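Local coordinates for neurogenic locus protein delta (Drosophila melanogaster, PDB 7ALK) that acts as a transmembrane ligand for the Notch receptor, helping to separate neural from epidermal cell lineages, here as its extracellular C2, DSL and first EGF-like domains, at residues F11-R17 against Y151-E155; S181-S185 against W199-H205. All blocks are in the same frame, centred on the assembly; numbering follows the deposited sequence.

Contact 1. Residues F11-R17 against Y151-E155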
ATOM      1  N   PHE A  11     -11.523 -14.348  -6.327  1.00 23.48           N
ATOM      2  CA  PHE A  11     -11.066 -15.281  -7.346  1.00 28.94           C
ATOM      3  C   PHE A  11     -12.211 -16.226  -7.674  1.00 29.82           C
ATOM      4  O   PHE A  11     -12.800 -16.826  -6.770  1.00 29.51           O
ATOM      5  CB  PHE A  11      -9.840 -16.067  -6.875  1.00 28.55           C
ATOM      6  CG  PHE A  11      -9.265 -16.975  -7.926  1.00 31.91           C
ATOM      7  CD1 PHE A  11      -8.532 -16.457  -8.982  1.00 33.15           C
ATOM      8  CD2 PHE A  11      -9.457 -18.344  -7.858  1.00 28.93           C
ATOM      9  CE1 PHE A  11      -8.003 -17.288  -9.951  1.00 26.75           C
ATOM     10  CE2 PHE A  11      -8.929 -19.181  -8.824  1.00 28.52           C
ATOM     11  CZ  PHE A  11      -8.200 -18.651  -9.872  1.00 22.80           C
ATOM     12  N   SER A  12     -12.532 -16.349  -8.959  1.00 29.12           N
ATOM     13  CA  SER A  12     -13.703 -17.091  -9.411  1.00 31.52           C
ATOM     14  C   SER A  12     -13.259 -18.330 -10.178  1.00 31.92           C
ATOM     15  O   SER A  12     -12.517 -18.223 -11.159  1.00 32.57           O
ATOM     16  CB  SER A  12     -14.597 -16.212 -10.285  1.00 32.00           C
ATOM     17  OG  SER A  12     -15.799 -16.882 -10.621  1.00 38.98           O
ATOM     18  N   ASN A  13     -13.721 -19.498  -9.732  1.00 32.31           N
ATOM     19  CA  ASN A  13     -13.440 -20.757 -10.410  1.00 31.69           C
ATOM     20  C   ASN A  13     -14.393 -21.840  -9.918  1.00 31.67           C
ATOM     21  O   ASN A  13     -13.980 -22.768  -9.215  1.00 28.83           O
ATOM     22  CB  ASN A  13     -11.983 -21.174 -10.192  1.00 30.35           C
ATOM     23  CG  ASN A  13     -11.619 -22.446 -10.936  1.00 28.57           C
ATOM     24  OD1 ASN A  13     -11.088 -23.388 -10.350  1.00 30.86           O
ATOM     25  ND2 ASN A  13     -11.916 -22.482 -12.229  1.00 29.48           N
ATOM     26  N   ASP A  14     -15.672 -21.725 -10.283  1.00 32.92           N
ATOM     27  CA  ASP A  14     -16.684 -22.652  -9.788  1.00 32.69           C
ATOM     28  C   ASP A  14     -16.500 -24.064 -10.327  1.00 35.61           C
ATOM     29  O   ASP A  14     -17.014 -25.015  -9.726  1.00 32.33           O
ATOM     30  CB  ASP A  14     -18.081 -22.143 -10.147  1.00 30.77           C
ATOM     31  CG  ASP A  14     -18.366 -20.771  -9.574  1.00 31.45           C
ATOM     32  OD1 ASP A  14     -17.818 -20.449  -8.498  1.00 45.23           O
ATOM     33  OD2 ASP A  14     -19.137 -20.013 -10.198  1.00 20.13           O
ATOM     34  N   HIS A  15     -15.782 -24.224 -11.436  1.00 34.24           N
ATOM     35  CA  HIS A  15     -15.600 -25.528 -12.056  1.00 33.17           C
ATOM     36  C   HIS A  15     -14.414 -26.298 -11.490  1.00 32.25           C
ATOM     37  O   HIS A  15     -14.304 -27.504 -11.741  1.00 38.56           O
ATOM     38  CB  HIS A  15     -15.427 -25.368 -13.569  1.00 34.62           C
ATOM     39  CG  HIS A  15     -16.608 -24.747 -14.250  1.00 36.06           C
ATOM     40  ND1 HIS A  15     -17.819 -24.565 -13.620  1.00 32.03           N
ATOM     41  CD2 HIS A  15     -16.760 -24.265 -15.505  1.00 33.23           C
ATOM     42  CE1 HIS A  15     -18.669 -23.997 -14.458  1.00 26.36           C
ATOM     43  NE2 HIS A  15     -18.051 -23.805 -15.610  1.00 28.68           N
ATOM     44  N   GLY A  16     -13.534 -25.641 -10.736  1.00 33.35           N
ATOM     45  CA  GLY A  16     -12.355 -26.292 -10.198  1.00 32.25           C
ATOM     46  C   GLY A  16     -11.432 -26.811 -11.279  1.00 29.06           C
ATOM     47  O   GLY A  16     -10.994 -27.963 -11.227  1.00 29.21           O
ATOM     48  N   ARG A  17     -11.124 -25.970 -12.262  1.00 38.42           N
ATOM     49  CA  ARG A  17     -10.374 -26.383 -13.438  1.00 38.71           C
ATOM     50  C   ARG A  17      -8.993 -25.730 -13.458  1.00 35.38           C
ATOM     51  O   ARG A  17      -8.605 -24.996 -12.545  1.00 26.54           O
ATOM     52  CB  ARG A  17     -11.162 -26.066 -14.711  1.00 39.09           C
ATOM     53  CG  ARG A  17     -12.432 -26.888 -14.840  1.00 42.53           C
ATOM     54  CD  ARG A  17     -13.127 -26.677 -16.174  1.00 44.17           C
ATOM     55  NE  ARG A  17     -14.375 -27.428 -16.245  1.00 39.85           N
ATOM     56  CZ  ARG A  17     -14.461 -28.707 -16.583  1.00 51.26           C
ATOM     57  NH1 ARG A  17     -13.387 -29.414 -16.895  1.00 57.50           N
ATOM     58  NH2 ARG A  17     -15.655 -29.293 -16.608  1.00 53.61           N
ATOM     59  N   TYR A 151     -11.398 -19.935 -17.771  1.00 46.74           N
ATOM     60  CA  TYR A 151     -12.297 -20.390 -16.720  1.00 40.88           C
ATOM     61  C   TYR A 151     -12.257 -19.541 -15.461  1.00 39.79           C
ATOM     62  O   TYR A 151     -13.275 -19.438 -14.775  1.00 42.01           O
ATOM     63  CB  TYR A 151     -11.978 -21.843 -16.327  1.00 40.85           C
ATOM     64  CG  TYR A 151     -12.056 -22.832 -17.467  1.00 48.33           C
ATOM     65  CD1 TYR A 151     -13.282 -23.266 -17.954  1.00 48.99           C
ATOM     66  CD2 TYR A 151     -10.902 -23.341 -18.047  1.00 45.82           C
ATOM     67  CE1 TYR A 151     -13.357 -24.175 -18.992  1.00 51.89           C
ATOM     68  CE2 TYR A 151     -10.966 -24.250 -19.085  1.00 48.77           C
ATOM     69  CZ  TYR A 151     -12.196 -24.664 -19.554  1.00 50.97           C
ATOM     70  OH  TYR A 151     -12.266 -25.569 -20.587  1.00 53.78           O
ATOM     71  N   THR A 152     -11.120 -18.931 -15.139  1.00 38.26           N
ATOM     72  CA  THR A 152     -10.924 -18.263 -13.864  1.00 28.66           C
ATOM     73  C   THR A 152     -10.942 -16.749 -14.027  1.00 29.79           C
ATOM     74  O   THR A 152     -10.701 -16.209 -15.110  1.00 31.37           O
ATOM     75  CB  THR A 152      -9.606 -18.695 -13.215  1.00 28.61           C
ATOM     76  OG1 THR A 152      -8.527 -18.486 -14.136  1.00 28.35           O
ATOM     77  CG2 THR A 152      -9.659 -20.161 -12.839  1.00 26.32           C
ATOM     78  N   SER A 153     -11.229 -16.070 -12.918  1.00 31.09           N
ATOM     79  CA  SER A 153     -11.274 -14.614 -12.878  1.00 30.13           C
ATOM     80  C   SER A 153     -10.766 -14.149 -11.522  1.00 32.35           C
ATOM     81  O   SER A 153     -11.199 -14.666 -10.489  1.00 26.82           O
ATOM     82  CB  SER A 153     -12.696 -14.097 -13.120  1.00 31.92           C
ATOM     83  OG  SER A 153     -12.776 -12.702 -12.891  1.00 36.02           O
ATOM     84  N   LEU A 154      -9.855 -13.179 -11.531  1.00 35.21           N
ATOM     85  CA  LEU A 154      -9.269 -12.635 -10.311  1.00 29.70           C
ATOM     86  C   LEU A 154      -9.482 -11.129 -10.286  1.00 28.91           C
ATOM     87  O   LEU A 154      -9.094 -10.428 -11.226  1.00 31.87           O
ATOM     88  CB  LEU A 154      -7.779 -12.968 -10.218  1.00 28.07           C
ATOM     89  CG  LEU A 154      -7.040 -12.361  -9.025  1.00 25.73           C
ATOM     90  CD1 LEU A 154      -7.722 -12.740  -7.721  1.00 28.49           C
ATOM     91  CD2 LEU A 154      -5.591 -12.806  -9.016  1.00 21.81           C
ATOM     92  N   GLU A 155     -10.090 -10.637  -9.210  1.00 26.45           N
ATOM     93  CA  GLU A 155     -10.359  -9.219  -9.027  1.00 31.25           C
ATOM     94  C   GLU A 155      -9.487  -8.679  -7.900  1.00 31.02           C
ATOM     95  O   GLU A 155      -9.330  -9.328  -6.861  1.00 29.33           O
ATOM     96  CB  GLU A 155     -11.839  -8.980  -8.718  1.00 28.83           C
ATOM     97  CG  GLU A 155     -12.277  -7.531  -8.828  1.00 32.86           C
ATOM     98  CD  GLU A 155     -13.777  -7.363  -8.675  1.00 39.02           C
ATOM     99  OE1 GLU A 155     -14.496  -8.385  -8.712  1.00 39.25           O
ATOM    100  OE2 GLU A 155     -14.235  -6.211  -8.515  1.00 34.27           O
TER

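Contact 2. Residues S181-S185 against W199-H205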
ATOM      1  N   SER A 181       7.369  23.412  22.421  1.00 20.04           N
ATOM      2  CA  SER A 181       8.378  24.465  22.494  1.00 22.64           C
ATOM      3  C   SER A 181       9.366  24.419  21.335  1.00 27.92           C
ATOM      4  O   SER A 181      10.061  25.412  21.092  1.00 29.75           O
ATOM      5  CB  SER A 181       9.132  24.380  23.822  1.00 23.37           C
ATOM      6  OG  SER A 181      10.294  25.189  23.803  1.00 33.91           O
ATOM      7  N   PHE A 182       9.448  23.300  20.617  1.00 26.94           N
ATOM      8  CA  PHE A 182      10.363  23.160  19.493  1.00 20.52           C
ATOM      9  C   PHE A 182       9.695  23.418  18.148  1.00 19.37           C
ATOM     10  O   PHE A 182      10.287  23.114  17.109  1.00 21.87           O
ATOM     11  CB  PHE A 182      10.999  21.768  19.496  1.00 22.40           C
ATOM     12  CG  PHE A 182      12.253  21.672  20.316  1.00 25.00           C
ATOM     13  CD1 PHE A 182      13.467  22.097  19.800  1.00 24.05           C
ATOM     14  CD2 PHE A 182      12.221  21.156  21.600  1.00 25.59           C
ATOM     15  CE1 PHE A 182      14.624  22.009  20.550  1.00 19.60           C
ATOM     16  CE2 PHE A 182      13.375  21.067  22.355  1.00 22.70           C
ATOM     17  CZ  PHE A 182      14.578  21.495  21.829  1.00 20.20           C
ATOM     18  N   GLY A 183       8.490  23.956  18.140  1.00 20.99           N
ATOM     19  CA  GLY A 183       7.818  24.292  16.899  1.00 22.56           C
ATOM     20  C   GLY A 183       6.306  24.250  17.026  1.00 20.69           C
ATOM     21  O   GLY A 183       5.730  23.519  17.828  1.00 22.69           O
ATOM     22  N   HIS A 184       5.644  25.060  16.200  1.00 19.83           N
ATOM     23  CA  HIS A 184       4.182  25.115  16.132  1.00 21.08           C
ATOM     24  C   HIS A 184       3.821  25.228  14.655  1.00 24.17           C
ATOM     25  O   HIS A 184       3.804  26.333  14.104  1.00 25.57           O
ATOM     26  CB  HIS A 184       3.631  26.292  16.930  1.00 21.79           C
ATOM     27  CG  HIS A 184       3.859  26.186  18.406  1.00 20.66           C
ATOM     28  ND1 HIS A 184       2.902  25.715  19.279  1.00 19.71           N
ATOM     29  CD2 HIS A 184       4.941  26.486  19.161  1.00 19.76           C
ATOM     30  CE1 HIS A 184       3.382  25.736  20.508  1.00 19.39           C
ATOM     31  NE2 HIS A 184       4.619  26.198  20.465  1.00 20.34           N
ATOM     32  N   SER A 185       3.535  24.096  14.016  1.00 23.31           N
ATOM     33  CA  SER A 185       3.380  24.102  12.567  1.00 22.24           C
ATOM     34  C   SER A 185       2.728  22.809  12.102  1.00 21.03           C
ATOM     35  O   SER A 185       2.674  21.816  12.833  1.00 23.16           O
ATOM     36  CB  SER A 185       4.731  24.283  11.874  1.00 23.57           C
ATOM     37  OG  SER A 185       5.656  23.305  12.317  1.00 16.48           O
ATOM     38  N   TRP A 199       3.277  32.383  14.538  1.00 34.74           N
ATOM     39  CA  TRP A 199       4.575  31.761  14.741  1.00 31.13           C
ATOM     40  C   TRP A 199       5.490  32.091  13.570  1.00 35.04           C
ATOM     41  O   TRP A 199       5.036  32.391  12.463  1.00 38.98           O
ATOM     42  CB  TRP A 199       4.448  30.244  14.921  1.00 27.32           C
ATOM     43  CG  TRP A 199       3.675  29.880  16.149  1.00 27.21           C
ATOM     44  CD1 TRP A 199       2.363  29.515  16.214  1.00 28.70           C
ATOM     45  CD2 TRP A 199       4.162  29.871  17.496  1.00 27.20           C
ATOM     46  NE1 TRP A 199       2.005  29.267  17.518  1.00 31.52           N
ATOM     47  CE2 TRP A 199       3.092  29.479  18.324  1.00 27.10           C
ATOM     48  CE3 TRP A 199       5.401  30.150  18.080  1.00 27.31           C
ATOM     49  CZ2 TRP A 199       3.224  29.360  19.706  1.00 23.15           C
ATOM     50  CZ3 TRP A 199       5.529  30.031  19.451  1.00 24.96           C
ATOM     51  CH2 TRP A 199       4.448  29.640  20.248  1.00 23.55           C
ATOM     52  N   GLN A 200       6.794  32.030  13.832  1.00 34.52           N
ATOM     53  CA  GLN A 200       7.784  32.522  12.885  1.00 33.07           C
ATOM     54  C   GLN A 200       9.129  31.881  13.192  1.00 34.73           C
ATOM     55  O   GLN A 200       9.395  31.485  14.329  1.00 36.60           O
ATOM     56  CB  GLN A 200       7.887  34.050  12.955  1.00 36.70           C
ATOM     57  CG  GLN A 200       8.200  34.736  11.640  1.00 39.63           C
ATOM     58  CD  GLN A 200       8.025  36.239  11.728  1.00 35.16           C
ATOM     59  OE1 GLN A 200       7.920  36.800  12.820  1.00 30.78           O
ATOM     60  NE2 GLN A 200       7.988  36.900  10.578  1.00 41.42           N
ATOM     61  N   GLY A 201       9.969  31.789  12.169  1.00 31.57           N
ATOM     62  CA  GLY A 201      11.309  31.251  12.299  1.00 29.29           C
ATOM     63  C   GLY A 201      11.519  30.051  11.398  1.00 33.17           C
ATOM     64  O   GLY A 201      10.709  29.741  10.520  1.00 39.34           O
ATOM     65  N   ASP A 202      12.643  29.367  11.625  1.00 28.60           N
ATOM     66  CA  ASP A 202      12.957  28.170  10.852  1.00 24.74           C
ATOM     67  C   ASP A 202      12.005  27.033  11.203  1.00 31.90           C
ATOM     68  O   ASP A 202      11.300  26.504  10.335  1.00 35.49           O
ATOM     69  CB  ASP A 202      14.409  27.755  11.096  1.00 24.56           C
ATOM     70  CG  ASP A 202      15.394  28.856  10.756  1.00 33.81           C
ATOM     71  OD1 ASP A 202      14.948  29.983  10.452  1.00 34.43           O
ATOM     72  OD2 ASP A 202      16.615  28.595  10.793  1.00 36.46           O
ATOM     73  N   TYR A 203      11.978  26.640  12.473  1.00 30.31           N
ATOM     74  CA  TYR A 203      11.018  25.669  12.976  1.00 24.39           C
ATOM     75  C   TYR A 203       9.766  26.331  13.533  1.00 25.09           C
ATOM     76  O   TYR A 203       8.888  25.633  14.049  1.00 25.54           O
ATOM     77  CB  TYR A 203      11.665  24.798  14.056  1.00 17.71           C
ATOM     78  CG  TYR A 203      12.764  23.901  13.535  1.00 23.02           C
ATOM     79  CD1 TYR A 203      14.071  24.358  13.441  1.00 24.51           C
ATOM     80  CD2 TYR A 203      12.496  22.598  13.141  1.00 27.50           C
ATOM     81  CE1 TYR A 203      15.082  23.544  12.967  1.00 23.09           C
ATOM     82  CE2 TYR A 203      13.501  21.775  12.664  1.00 29.52           C
ATOM     83  CZ  TYR A 203      14.792  22.254  12.580  1.00 24.64           C
ATOM     84  OH  TYR A 203      15.796  21.441  12.108  1.00 22.46           O
ATOM     85  N   CYS A 204       9.672  27.658  13.431  1.00 31.51           N
ATOM     86  CA  CYS A 204       8.555  28.434  13.971  1.00 34.56           C
ATOM     87  C   CYS A 204       8.393  28.196  15.471  1.00 32.06           C
ATOM     88  O   CYS A 204       7.328  27.817  15.963  1.00 27.13           O
ATOM     89  CB  CYS A 204       7.264  28.148  13.207  1.00 32.19           C
ATOM     90  SG  CYS A 204       7.233  29.010  11.626  1.00 40.50           S
ATOM     91  N   HIS A 205       9.484  28.425  16.194  1.00 26.97           N
ATOM     92  CA  HIS A 205       9.519  28.385  17.645  1.00 26.28           C
ATOM     93  C   HIS A 205       9.388  29.767  18.266  1.00 30.70           C
ATOM     94  O   HIS A 205       9.448  29.890  19.494  1.00 33.29           O
ATOM     95  CB  HIS A 205      10.825  27.733  18.108  1.00 26.03           C
ATOM     96  CG  HIS A 205      12.047  28.319  17.471  1.00 25.35           C
ATOM     97  ND1 HIS A 205      12.344  28.149  16.135  1.00 21.19           N
ATOM     98  CD2 HIS A 205      13.040  29.084  17.982  1.00 26.45           C
ATOM     99  CE1 HIS A 205      13.470  28.778  15.853  1.00 20.22           C
ATOM    100  NE2 HIS A 205      13.913  29.354  16.956  1.00 23.51           N
TER

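Contact 1. Residues F11-R17 against Y151-E155
The end of strand 3-12 runs antiparallel to the start of strand 153-161. Ser12 and Ser153 form the hydrogen-bonded pair, with Ser12 N to Ser153 O at 2.6 Å and Ser153 N to Ser12 O at 3.1 Å. Phe11 and Leu154 make the adjoining non-hydrogen-bonded pair, their CA atoms 4.4 Å apart. Past Ser12 the chain leaves the sheet through a type I turn from Asn13 to Gly16, whose positive phi suits glycine. Gly16 N bonds to Asn13 O at 3.3 Å to close the turn, and Asn13 OD1 weakly accepts from Arg17 N just after it, while Asn13 ND2 lies 3.3 Å from Thr152 CG2. On the inner face, Phe11 CD1 meets Leu154 CB at 3.8 Å and Phe11 CZ meets Thr152 CB at 3.6 Å; large apolar groups fit here because Ile127 and Leu130 of strand 124-135, in the other sheet, pack against them. The hydroxyl of Thr152 is satisfied by Gln128. Ser12 and Ser153 point to the other, more open face, where small polar side chains are well tolerated. Beyond the paired residues, Arg17 sets its CD over one face of the Tyr151 ring, a CH-pi contact with CD 3.9 Å from the centroid. Two antiparallel sheets enclosing an apolar interior are characteristic of the C2-like beta sandwich at the N terminus of Notch ligands.

Contact 2. Residues S181-S185 against W199-H205
In the DSL domain, a small disulfide-rich module related to EGF domains, strand 183-187 meets a short hairpin at two places: His184 stacks on Trp199 of strand 199-200, and its backbone meets the 201-205 loop at Cys204. Cys204 is tied to Cys195, on the neighbouring strand 193-195, so the disulfide holds the loop close to the sheet. His184 N donates a weak hydrogen bond to Cys204 O at 3.2 Å. Gly183 fits between: its CA is 3.3 Å from Tyr203 O, a CB would clash with that oxygen, and its backbone angles also disfavour any other residue. On the outside, Tyr203 CB reaches Phe182 O at 3.7 Å. The flat imidazole of His184 suits the broad indole of Trp199, and His184 ND1 makes a weak hydrogen bond to Asp179 OD1; Trp199 also touches Lys220 and Pro221 farther along the chain. The imidazole stacks offset on the six-membered ring of Trp199, centroids 3.8 Å apart and planes at 5°, while His184 CB makes a CH-pi contact over the five-membered ring of Trp199, 3.4 Å from its centroid.

Contact 1 and contact 2 belong to successive modules of an elongated chain and lie on opposite sides of its centre, with their own centres about 57 Å apart and their nearest atoms about 39 Å apart, so neither touches the other. They also differ in kind: contact 1 is strand pairing within a sheet, whereas contact 2 joins a strand to a neighbouring hairpin through a ring stack and one weak backbone bond. No ligand pocket lies at either contact; the sugars are glycans attached to the protein itself. The side chain of Ser12 is about 9 Å from a NAG (2-acetamido-2-deoxy-beta-D-glucopyranose).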